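Local coordinates for CCHC-type domain-containing protein (Trypanosoma brucei brucei, PDB 7C4C), which probably acts as a 3'-5' RNA exonuclease of the RNase D type, binding manganese and nucleotides in its exonuclease domain and zinc in its CCHC knuckles, at residues Leu40-Phe45 / Gly55-Val60; Ala51-Arg56 / Cys103-Glu108. All coordinates share one frame; numbering follows the deposited sequence.

Contact 1. Residues Leu40-Phe45 / Gly55-Val60. With MN (manganese (II) ion), chain H; MN (manganese (II) ion), chain I; 5GP (guanosine-5'-monophosphate), chain N.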
ATOM      1  N   LEU A  40     -12.233  -4.026   7.934  1.00 16.25           N
ATOM      2  CA  LEU A  40     -13.459  -4.617   7.420  1.00 15.99           C
ATOM      3  C   LEU A  40     -13.336  -4.891   5.933  1.00 21.87           C
ATOM      4  O   LEU A  40     -12.652  -4.161   5.206  1.00 22.15           O
ATOM      5  CB  LEU A  40     -14.658  -3.709   7.657  1.00 15.66           C
ATOM      6  CG  LEU A  40     -15.151  -3.584   9.095  1.00 21.01           C
ATOM      7  CD1 LEU A  40     -16.285  -2.572   9.113  1.00 17.12           C
ATOM      8  CD2 LEU A  40     -15.622  -4.937   9.621  1.00 14.27           C
ATOM      9  N   ASP A  41     -14.027  -5.945   5.490  1.00 20.79           N
ATOM     10  CA  ASP A  41     -14.118  -6.290   4.078  1.00 26.75           C
ATOM     11  C   ASP A  41     -15.334  -7.199   3.885  1.00 27.00           C
ATOM     12  O   ASP A  41     -15.861  -7.768   4.844  1.00 30.83           O
ATOM     13  CB  ASP A  41     -12.818  -6.952   3.596  1.00 30.88           C
ATOM     14  CG  ASP A  41     -12.684  -6.971   2.083  1.00 34.67           C
ATOM     15  OD1 ASP A  41     -12.911  -5.924   1.438  1.00 40.86           O
ATOM     16  OD2 ASP A  41     -12.328  -8.041   1.541  1.00 32.01           O
ATOM     17  N   ILE A  42     -15.777  -7.324   2.635  1.00 20.66           N
ATOM     18  CA  ILE A  42     -16.997  -8.049   2.293  1.00 18.62           C
ATOM     19  C   ILE A  42     -16.723  -8.964   1.114  1.00 21.74           C
ATOM     20  O   ILE A  42     -16.075  -8.559   0.145  1.00 29.79           O
ATOM     21  CB  ILE A  42     -18.143  -7.072   1.954  1.00 18.36           C
ATOM     22  CG1 ILE A  42     -18.566  -6.317   3.205  1.00 20.32           C
ATOM     23  CG2 ILE A  42     -19.344  -7.790   1.360  1.00 17.34           C
ATOM     24  CD1 ILE A  42     -19.690  -5.387   2.949  1.00 24.30           C
ATOM     25  N   GLU A  43     -17.199 -10.196   1.194  1.00 14.83           N
ATOM     26  CA  GLU A  43     -17.259 -11.081   0.041  1.00 25.52           C
ATOM     27  C   GLU A  43     -18.723 -11.324  -0.306  1.00 24.88           C
ATOM     28  O   GLU A  43     -19.528 -11.639   0.590  1.00 20.69           O
ATOM     29  CB  GLU A  43     -16.551 -12.419   0.300  1.00 27.50           C
ATOM     30  CG  GLU A  43     -15.047 -12.355   0.625  1.00 35.09           C
ATOM     31  CD  GLU A  43     -14.195 -11.630  -0.413  1.00 42.92           C
ATOM     32  OE1 GLU A  43     -13.179 -11.036   0.006  1.00 44.66           O
ATOM     33  OE2 GLU A  43     -14.517 -11.651  -1.628  1.00 42.58           O
ATOM     34  N   ALA A  44     -19.062 -11.198  -1.599  1.00 21.97           N
ATOM     35  CA  ALA A  44     -20.445 -11.277  -2.065  1.00 24.19           C
ATOM     36  C   ALA A  44     -20.543 -12.143  -3.319  1.00 24.07           C
ATOM     37  O   ALA A  44     -19.551 -12.370  -4.012  1.00 27.30           O
ATOM     38  CB  ALA A  44     -21.022  -9.882  -2.361  1.00 22.18           C
ATOM     39  N   PHE A  45     -21.767 -12.602  -3.622  1.00 22.79           N
ATOM     40  CA  PHE A  45     -22.008 -13.356  -4.852  1.00 28.08           C
ATOM     41  C   PHE A  45     -21.607 -12.513  -6.058  1.00 33.67           C
ATOM     42  O   PHE A  45     -21.863 -11.305  -6.112  1.00 32.30           O
ATOM     43  CB  PHE A  45     -23.481 -13.749  -5.033  1.00 24.01           C
ATOM     44  CG  PHE A  45     -24.061 -14.653  -3.969  1.00 27.44           C
ATOM     45  CD1 PHE A  45     -23.431 -14.861  -2.749  1.00 30.31           C
ATOM     46  CD2 PHE A  45     -25.286 -15.285  -4.201  1.00 17.69           C
ATOM     47  CE1 PHE A  45     -24.008 -15.687  -1.778  1.00 29.66           C
ATOM     48  CE2 PHE A  45     -25.876 -16.093  -3.245  1.00 22.25           C
ATOM     49  CZ  PHE A  45     -25.236 -16.304  -2.031  1.00 26.22           C
ATOM     50  N   GLY A  55     -23.070  -8.236  -5.424  1.00 21.79           N
ATOM     51  CA  GLY A  55     -24.148  -9.182  -5.288  1.00 22.89           C
ATOM     52  C   GLY A  55     -24.488  -9.410  -3.825  1.00 25.21           C
ATOM     53  O   GLY A  55     -24.023  -8.716  -2.920  1.00 26.14           O
ATOM     54  N   ARG A  56     -25.325 -10.421  -3.601  1.00 22.42           N
ATOM     55  CA  ARG A  56     -25.763 -10.776  -2.258  1.00 26.04           C
ATOM     56  C   ARG A  56     -24.578 -10.928  -1.314  1.00 24.61           C
ATOM     57  O   ARG A  56     -23.598 -11.604  -1.641  1.00 23.02           O
ATOM     58  CB  ARG A  56     -26.551 -12.081  -2.319  1.00 28.68           C
ATOM     59  CG  ARG A  56     -27.200 -12.473  -1.034  1.00 29.94           C
ATOM     60  CD  ARG A  56     -28.222 -13.535  -1.334  1.00 32.58           C
ATOM     61  NE  ARG A  56     -28.809 -14.066  -0.122  1.00 34.04           N
ATOM     62  CZ  ARG A  56     -29.789 -14.954  -0.115  1.00 33.84           C
ATOM     63  NH1 ARG A  56     -30.295 -15.395  -1.265  1.00 29.02           N
ATOM     64  NH2 ARG A  56     -30.260 -15.393   1.041  1.00 34.54           N
ATOM     65  N   ILE A  57     -24.667 -10.290  -0.141  1.00 18.82           N
ATOM     66  CA  ILE A  57     -23.583 -10.378   0.829  1.00 18.92           C
ATOM     67  C   ILE A  57     -23.506 -11.802   1.361  1.00 27.26           C
ATOM     68  O   ILE A  57     -24.517 -12.395   1.750  1.00 32.28           O
ATOM     69  CB  ILE A  57     -23.773  -9.355   1.962  1.00 21.64           C
ATOM     70  CG1 ILE A  57     -23.362  -7.952   1.493  1.00 22.74           C
ATOM     71  CG2 ILE A  57     -22.939  -9.719   3.163  1.00 20.50           C
ATOM     72  CD1 ILE A  57     -24.059  -6.800   2.222  1.00 23.57           C
ATOM     73  N   SER A  58     -22.298 -12.362   1.373  1.00 25.45           N
ATOM     74  CA  SER A  58     -22.053 -13.703   1.869  1.00 25.44           C
ATOM     75  C   SER A  58     -21.247 -13.675   3.160  1.00 27.34           C
ATOM     76  O   SER A  58     -21.686 -14.225   4.174  1.00 29.77           O
ATOM     77  CB  SER A  58     -21.332 -14.521   0.784  1.00 25.65           C
ATOM     78  OG  SER A  58     -20.820 -15.739   1.282  1.00 29.62           O
ATOM     79  N   LEU A  59     -20.077 -13.034   3.144  1.00 26.05           N
ATOM     80  CA  LEU A  59     -19.228 -12.886   4.317  1.00 24.92           C
ATOM     81  C   LEU A  59     -18.923 -11.418   4.536  1.00 20.84           C
ATOM     82  O   LEU A  59     -18.761 -10.655   3.574  1.00 23.36           O
ATOM     83  CB  LEU A  59     -17.884 -13.640   4.190  1.00 27.90           C
ATOM     84  CG  LEU A  59     -17.813 -15.110   3.790  1.00 21.78           C
ATOM     85  CD1 LEU A  59     -16.372 -15.618   3.768  1.00 17.79           C
ATOM     86  CD2 LEU A  59     -18.594 -15.876   4.786  1.00 25.02           C
ATOM     87  N   VAL A  60     -18.878 -11.034   5.811  1.00 19.27           N
ATOM     88  CA  VAL A  60     -18.261  -9.800   6.275  1.00 15.29           C
ATOM     89  C   VAL A  60     -17.077 -10.218   7.133  1.00 22.04           C
ATOM     90  O   VAL A  60     -17.250 -10.955   8.113  1.00 28.83           O
ATOM     91  CB  VAL A  60     -19.244  -8.927   7.071  1.00 16.48           C
ATOM     92  CG1 VAL A  60     -18.521  -7.749   7.690  1.00 16.92           C
ATOM     93  CG2 VAL A  60     -20.365  -8.422   6.175  1.00 14.88           C
TER
HETATM   94 MN    MN H 407     -12.053  -9.250  -0.293  1.00 39.45          MN
HETATM   95 MN    MN I 408     -13.146  -5.483  -0.577  1.00 41.22          MN
HETATM   96  P   5GP N 413     -12.821  -7.302  -2.718  1.00 59.55           P
HETATM   97  O1P 5GP N 413     -11.561  -7.806  -3.387  1.00 62.07           O
HETATM   98  O2P 5GP N 413     -12.896  -7.583  -1.232  1.00 59.18           O
HETATM   99  O3P 5GP N 413     -13.207  -5.886  -3.088  1.00 61.41           O
HETATM  100  O5' 5GP N 413     -14.003  -8.190  -3.323  1.00 57.39           O
HETATM  101  C5' 5GP N 413     -15.330  -8.033  -2.842  1.00 50.89           C
HETATM  102  C4' 5GP N 413     -16.364  -8.648  -3.755  1.00 45.46           C
HETATM  103  O4' 5GP N 413     -16.324  -8.008  -5.055  1.00 41.96           O
HETATM  104  C3' 5GP N 413     -16.208 -10.130  -4.070  1.00 42.96           C
HETATM  105  O3' 5GP N 413     -16.686 -10.985  -3.044  1.00 37.57           O
HETATM  106  C2' 5GP N 413     -16.978 -10.270  -5.375  1.00 45.95           C
HETATM  107  O2' 5GP N 413     -18.377 -10.300  -5.131  1.00 47.66           O
HETATM  108  C1' 5GP N 413     -16.643  -8.948  -6.062  1.00 46.20           C
HETATM  109  N9  5GP N 413     -15.481  -9.080  -6.959  1.00 48.35           N
HETATM  110  C8  5GP N 413     -14.209  -8.773  -6.656  1.00 46.14           C
HETATM  111  N7  5GP N 413     -13.421  -9.008  -7.729  1.00 44.45           N
HETATM  112  C5  5GP N 413     -14.224  -9.460  -8.708  1.00 48.77           C
HETATM  113  C6  5GP N 413     -13.977  -9.849 -10.012  1.00 50.18           C
HETATM  114  O6  5GP N 413     -12.798  -9.809 -10.438  1.00 49.60           O
HETATM  115  N1  5GP N 413     -15.005 -10.259 -10.778  1.00 51.96           N
HETATM  116  C2  5GP N 413     -16.261 -10.301 -10.301  1.00 51.06           C
HETATM  117  N2  5GP N 413     -17.264 -10.728 -11.104  1.00 47.67           N
HETATM  118  N3  5GP N 413     -16.534  -9.924  -9.027  1.00 53.01           N
HETATM  119  C4  5GP N 413     -15.524  -9.497  -8.224  1.00 50.76           C
HETATM  120  O   HOH W   1     -20.492  -9.101  -6.280  1.00 22.88           O
HETATM  121  O   HOH W   2     -13.545  -3.480  -0.110  1.00 28.59           O
HETATM  122  O   HOH W   3     -15.359  -5.810  -0.570  1.00 51.79           O
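Glu43 meets Ser58 and Leu59 in a classic beta bulge between antiparallel strands 37-44 and 57-64 of the exonuclease sheet. Glu43 O takes two N-H groups, Ser58 N at 3.0 Å in the carbonyl plane and Leu59 N tilted a little out of it, while Glu43 N returns a bond to Leu59 O. The bulge shifts the register by one residue, so Ile42 pairs with Val60 but Ala44 with Ile57. On that face Ile42 and Val60 run next to each other, Ile42 CG1 against Val60 CG2 at 4.1 Å, and Ile42 CG2 touches Ile57 CG1 at 4.0 Å. On the opposite face Asp41 and Glu43 help build the two-manganese site, whose ions also share the nucleotide phosphate oxygen O2P. Asp41 bridges the ions, one carboxylate oxygen to each. Glu43 bends at chi2 (-55°), bringing OE1 to the manganese held by Asp41 OD2, which Asp191 also binds, and OE2 to the O3' of the guanosine monophosphate. Ala44 grips the ribose from the main chain, N donating to O3' and O accepting from O2'. Farther out, Ser58 OG is held by Trp175 and Arg178, and helix 104-114 packs against Ile42 and Ile57. At the strand end Phe45 N bonds Arg56 O at 2.9 Å, and Arg56 CB sits over the centre of the Phe45 ring, 4.0 Å from the centroid, in a CH-pi contact, while Ser58 CB lies at the ring edge.

Contact 2. Residues Ala51-Arg56 / Cys103-Glu108. With 5GP (guanosine-5'-monophosphate), chain P.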
ATOM      1  N   ALA A  51     -24.119  -4.620 -13.754  1.00 88.72           N
ATOM      2  CA  ALA A  51     -24.338  -3.669 -12.684  1.00 79.38           C
ATOM      3  C   ALA A  51     -23.080  -3.568 -11.837  1.00 72.95           C
ATOM      4  O   ALA A  51     -22.351  -4.528 -11.715  1.00 75.70           O
ATOM      5  CB  ALA A  51     -25.524  -4.078 -11.850  1.00 73.52           C
ATOM      6  N   LYS A  52     -22.807  -2.397 -11.282  1.00 61.36           N
ATOM      7  CA  LYS A  52     -21.625  -2.222 -10.461  1.00 55.23           C
ATOM      8  C   LYS A  52     -21.826  -2.666  -9.021  1.00 48.31           C
ATOM      9  O   LYS A  52     -20.902  -2.855  -8.294  1.00 48.85           O
ATOM     10  CB  LYS A  52     -21.127  -0.778 -10.505  1.00 54.74           C
ATOM     11  CG  LYS A  52     -21.976   0.209 -11.283  1.00 55.02           C
ATOM     12  CD  LYS A  52     -21.968   1.570 -10.602  1.00 55.17           C
ATOM     13  CE  LYS A  52     -22.824   2.604 -11.295  1.00 55.47           C
ATOM     14  NZ  LYS A  52     -22.056   3.528 -12.174  1.00 54.91           N
ATOM     15  N   GLN A  53     -23.060  -2.856  -8.647  1.00 42.99           N
ATOM     16  CA  GLN A  53     -23.436  -3.236  -7.289  1.00 38.68           C
ATOM     17  C   GLN A  53     -22.877  -4.611  -6.925  1.00 33.30           C
ATOM     18  O   GLN A  53     -22.926  -5.549  -7.724  1.00 35.05           O
ATOM     19  CB  GLN A  53     -24.962  -3.252  -7.145  1.00 38.98           C
ATOM     20  CG  GLN A  53     -25.647  -1.889  -7.265  1.00 51.82           C
ATOM     21  CD  GLN A  53     -25.466  -1.227  -8.638  1.00 62.38           C
ATOM     22  OE1 GLN A  53     -25.510  -1.895  -9.677  1.00 67.31           O
ATOM     23  NE2 GLN A  53     -25.233   0.090  -8.638  1.00 63.62           N
ATOM     24  N   LEU A  54     -22.358  -4.736  -5.706  1.00 25.98           N
ATOM     25  CA  LEU A  54     -22.040  -6.064  -5.189  1.00 24.13           C
ATOM     26  C   LEU A  54     -23.282  -6.948  -5.194  1.00 25.48           C
ATOM     27  O   LEU A  54     -24.407  -6.485  -4.977  1.00 25.31           O
ATOM     28  CB  LEU A  54     -21.498  -5.979  -3.768  1.00 22.16           C
ATOM     29  CG  LEU A  54     -20.097  -5.388  -3.607  1.00 25.79           C
ATOM     30  CD1 LEU A  54     -19.686  -5.376  -2.118  1.00 20.16           C
ATOM     31  CD2 LEU A  54     -19.121  -6.190  -4.458  1.00 21.54           C
ATOM     32  N   GLY A  55     -23.070  -8.236  -5.424  1.00 21.79           N
ATOM     33  CA  GLY A  55     -24.148  -9.182  -5.288  1.00 22.89           C
ATOM     34  C   GLY A  55     -24.488  -9.410  -3.825  1.00 25.21           C
ATOM     35  O   GLY A  55     -24.023  -8.716  -2.920  1.00 26.14           O
ATOM     36  N   ARG A  56     -25.325 -10.421  -3.601  1.00 22.42           N
ATOM     37  CA  ARG A  56     -25.763 -10.776  -2.258  1.00 26.04           C
ATOM     38  C   ARG A  56     -24.578 -10.928  -1.314  1.00 24.61           C
ATOM     39  O   ARG A  56     -23.598 -11.604  -1.641  1.00 23.02           O
ATOM     40  CB  ARG A  56     -26.551 -12.081  -2.319  1.00 28.68           C
ATOM     41  CG  ARG A  56     -27.200 -12.473  -1.034  1.00 29.94           C
ATOM     42  CD  ARG A  56     -28.222 -13.535  -1.334  1.00 32.58           C
ATOM     43  NE  ARG A  56     -28.809 -14.066  -0.122  1.00 34.04           N
ATOM     44  CZ  ARG A  56     -29.789 -14.954  -0.115  1.00 33.84           C
ATOM     45  NH1 ARG A  56     -30.295 -15.395  -1.265  1.00 29.02           N
ATOM     46  NH2 ARG A  56     -30.260 -15.393   1.041  1.00 34.54           N
ATOM     47  N   CYS A 103     -13.792   1.619  -0.114  1.00 20.30           N
ATOM     48  CA  CYS A 103     -15.007   1.370   0.648  1.00 19.66           C
ATOM     49  C   CYS A 103     -16.274   1.523  -0.175  1.00 19.59           C
ATOM     50  O   CYS A 103     -17.350   1.227   0.351  1.00 24.39           O
ATOM     51  CB  CYS A 103     -15.090   2.321   1.845  1.00 18.06           C
ATOM     52  SG  CYS A 103     -15.397   4.042   1.391  1.00 22.54           S
ATOM     53  N   ARG A 104     -16.165   1.965  -1.437  1.00 14.26           N
ATOM     54  CA  ARG A 104     -17.316   2.446  -2.213  1.00 17.23           C
ATOM     55  C   ARG A 104     -18.425   1.400  -2.310  1.00 22.07           C
ATOM     56  O   ARG A 104     -19.553   1.617  -1.848  1.00 23.87           O
ATOM     57  CB  ARG A 104     -16.860   2.866  -3.614  1.00 14.07           C
ATOM     58  CG  ARG A 104     -16.115   4.189  -3.636  1.00 16.65           C
ATOM     59  CD  ARG A 104     -15.460   4.444  -4.970  1.00 21.30           C
ATOM     60  NE  ARG A 104     -14.487   3.412  -5.300  1.00 23.79           N
ATOM     61  CZ  ARG A 104     -13.741   3.414  -6.402  1.00 23.05           C
ATOM     62  NH1 ARG A 104     -13.849   4.402  -7.284  1.00 19.81           N
ATOM     63  NH2 ARG A 104     -12.883   2.423  -6.623  1.00 21.82           N
ATOM     64  N   ARG A 105     -18.127   0.259  -2.921  1.00 23.93           N
ATOM     65  CA  ARG A 105     -19.157  -0.752  -3.093  1.00 28.49           C
ATOM     66  C   ARG A 105     -19.509  -1.441  -1.777  1.00 32.47           C
ATOM     67  O   ARG A 105     -20.664  -1.852  -1.586  1.00 35.07           O
ATOM     68  CB  ARG A 105     -18.699  -1.766  -4.125  1.00 32.67           C
ATOM     69  CG  ARG A 105     -18.034  -1.108  -5.304  1.00 35.75           C
ATOM     70  CD  ARG A 105     -18.878  -1.204  -6.535  1.00 36.34           C
ATOM     71  NE  ARG A 105     -20.108  -0.416  -6.467  1.00 40.90           N
ATOM     72  CZ  ARG A 105     -20.224   0.829  -6.932  1.00 38.73           C
ATOM     73  NH1 ARG A 105     -19.169   1.436  -7.473  1.00 32.77           N
ATOM     74  NH2 ARG A 105     -21.393   1.465  -6.858  1.00 36.33           N
ATOM     75  N   ASP A 106     -18.545  -1.586  -0.864  1.00 25.06           N
ATOM     76  CA  ASP A 106     -18.845  -2.238   0.406  1.00 25.02           C
ATOM     77  C   ASP A 106     -19.848  -1.423   1.199  1.00 22.14           C
ATOM     78  O   ASP A 106     -20.793  -1.970   1.781  1.00 21.92           O
ATOM     79  CB  ASP A 106     -17.570  -2.439   1.219  1.00 31.04           C
ATOM     80  CG  ASP A 106     -16.567  -3.362   0.529  1.00 39.29           C
ATOM     81  OD1 ASP A 106     -16.959  -4.109  -0.395  1.00 38.80           O
ATOM     82  OD2 ASP A 106     -15.380  -3.353   0.926  1.00 40.66           O
ATOM     83  N   VAL A 107     -19.666  -0.107   1.211  1.00 16.99           N
ATOM     84  CA  VAL A 107     -20.569   0.783   1.923  1.00 21.02           C
ATOM     85  C   VAL A 107     -21.932   0.813   1.250  1.00 23.03           C
ATOM     86  O   VAL A 107     -22.971   0.848   1.919  1.00 28.86           O
ATOM     87  CB  VAL A 107     -19.935   2.179   2.009  1.00 17.71           C
ATOM     88  CG1 VAL A 107     -20.965   3.254   1.723  1.00 16.82           C
ATOM     89  CG2 VAL A 107     -19.310   2.359   3.362  1.00 14.64           C
ATOM     90  N   GLU A 108     -21.956   0.794  -0.079  1.00 19.62           N
ATOM     91  CA  GLU A 108     -23.224   0.663  -0.786  1.00 23.76           C
ATOM     92  C   GLU A 108     -23.976  -0.582  -0.333  1.00 23.80           C
ATOM     93  O   GLU A 108     -25.173  -0.525  -0.026  1.00 24.16           O
ATOM     94  CB  GLU A 108     -22.972   0.619  -2.290  1.00 24.78           C
ATOM     95  CG  GLU A 108     -24.211   0.626  -3.131  1.00 26.82           C
ATOM     96  CD  GLU A 108     -23.864   0.456  -4.582  1.00 32.92           C
ATOM     97  OE1 GLU A 108     -22.853  -0.220  -4.854  1.00 37.59           O
ATOM     98  OE2 GLU A 108     -24.581   1.004  -5.442  1.00 33.50           O
TER
HETATM   99  P   5GP P 415      -6.276  -1.181 -10.991  1.00111.92           P
HETATM  100  O1P 5GP P 415      -5.204  -0.218 -11.452  1.00111.59           O
HETATM  101  O2P 5GP P 415      -7.554  -1.097 -11.791  1.00112.70           O
HETATM  102  O3P 5GP P 415      -5.804  -2.595 -10.739  1.00114.46           O
HETATM  103  O5' 5GP P 415      -6.681  -0.659  -9.538  1.00107.73           O
HETATM  104  C5' 5GP P 415      -7.225  -1.544  -8.564  1.00 99.55           C
HETATM  105  C4' 5GP P 415      -8.264  -0.865  -7.702  1.00 91.16           C
HETATM  106  O4' 5GP P 415      -8.978   0.132  -8.489  1.00 88.99           O
HETATM  107  C3' 5GP P 415      -9.355  -1.769  -7.129  1.00 86.74           C
HETATM  108  O3' 5GP P 415      -8.993  -2.398  -5.908  1.00 85.29           O
HETATM  109  C2' 5GP P 415     -10.546  -0.830  -6.997  1.00 84.94           C
HETATM  110  O2' 5GP P 415     -10.433  -0.034  -5.825  1.00 80.59           O
HETATM  111  C1' 5GP P 415     -10.363   0.063  -8.225  1.00 88.70           C
HETATM  112  N9  5GP P 415     -11.024  -0.497  -9.428  1.00 93.06           N
HETATM  113  C8  5GP P 415     -10.471  -0.545 -10.655  1.00 94.33           C
HETATM  114  N7  5GP P 415     -11.333  -1.119 -11.528  1.00 93.82           N
HETATM  115  C5  5GP P 415     -12.449  -1.432 -10.834  1.00 92.79           C
HETATM  116  C6  5GP P 415     -13.649  -2.026 -11.195  1.00 91.20           C
HETATM  117  O6  5GP P 415     -13.826  -2.381 -12.382  1.00 92.24           O
HETATM  118  N1  5GP P 415     -14.602  -2.213 -10.269  1.00 90.97           N
HETATM  119  C2  5GP P 415     -14.415  -1.836  -8.992  1.00 91.82           C
HETATM  120  N2  5GP P 415     -15.387  -2.031  -8.061  1.00 90.97           N
HETATM  121  N3  5GP P 415     -13.255  -1.254  -8.617  1.00 92.28           N
HETATM  122  C4  5GP P 415     -12.257  -1.038  -9.517  1.00 93.22           C
HETATM  123  O   HOH W   4     -22.510  -2.550  -3.606  1.00 23.55           O
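Lys52 lays its CB over the face of the Arg105 guanidinium, 4.0 Å from Arg105 CZ, where the loop joining strands 37-44 and 57-64 meets the first turns of helix 104-114. Two bends, at chi2 (-110°) and chi3 (68°), turn the Arg105 chain toward Glu108, one turn further along the helix, so NE and NH2 approach it side-on. Both nitrogens reach the same oxygen from one face of the carboxylate: NE is 3.2 Å from Glu108 OE1 on its syn side, while NH2 comes from above the plane at 3.0 Å, completing a salt bridge. Glu108 itself is extended and carries its carboxylate out to the loop. There OE2 accepts a weak bond from Gln53 NE2 at 3.4 Å, the amide and carboxylate planes turned 65° apart; its stronger partner is Val232 N. A water joins the loop to the helix, accepting from Leu54 N and donating to Arg105 O and Glu108 OE1. Beside it Leu54 CG rests 3.9 Å from Arg105 CB, and Leu54 CD1 reaches Asp106 OD1 at 3.5 Å. Asp106 binds manganese in a structure of this protein, so the contact places the loop beside the metal site. Arg105 NH1 pairs with Glu235, and Lys52 NZ bonds Ile233 O. Three donors, two from Arg105 and one from water, thus converge on Glu108 OE1, an arrangement that would be expected to stabilise its negative charge.

Contacts 1 and 2, with centres about 9 Å apart, share Gly55 and Arg56: the loop that contact 2 sets against helix 104-114 runs directly into the strand paired in contact 1. They meet through apolar touches, Ala44 CB to Leu54 CB and Ile42 CG2 to Leu54 CD1, both 4.2 Å, and Ile42 CD1 also packs on Asp106 O at 3.8 Å. At the metal site Asp41 OD1 and Asp106 OD2 come within 3.6 Å beside the manganese ions. Asp106 thus brings the helix of contact 2 beside the ions of contact 1, while Leu54 touches the ribose of the same guanosine monophosphate that Ala44 holds.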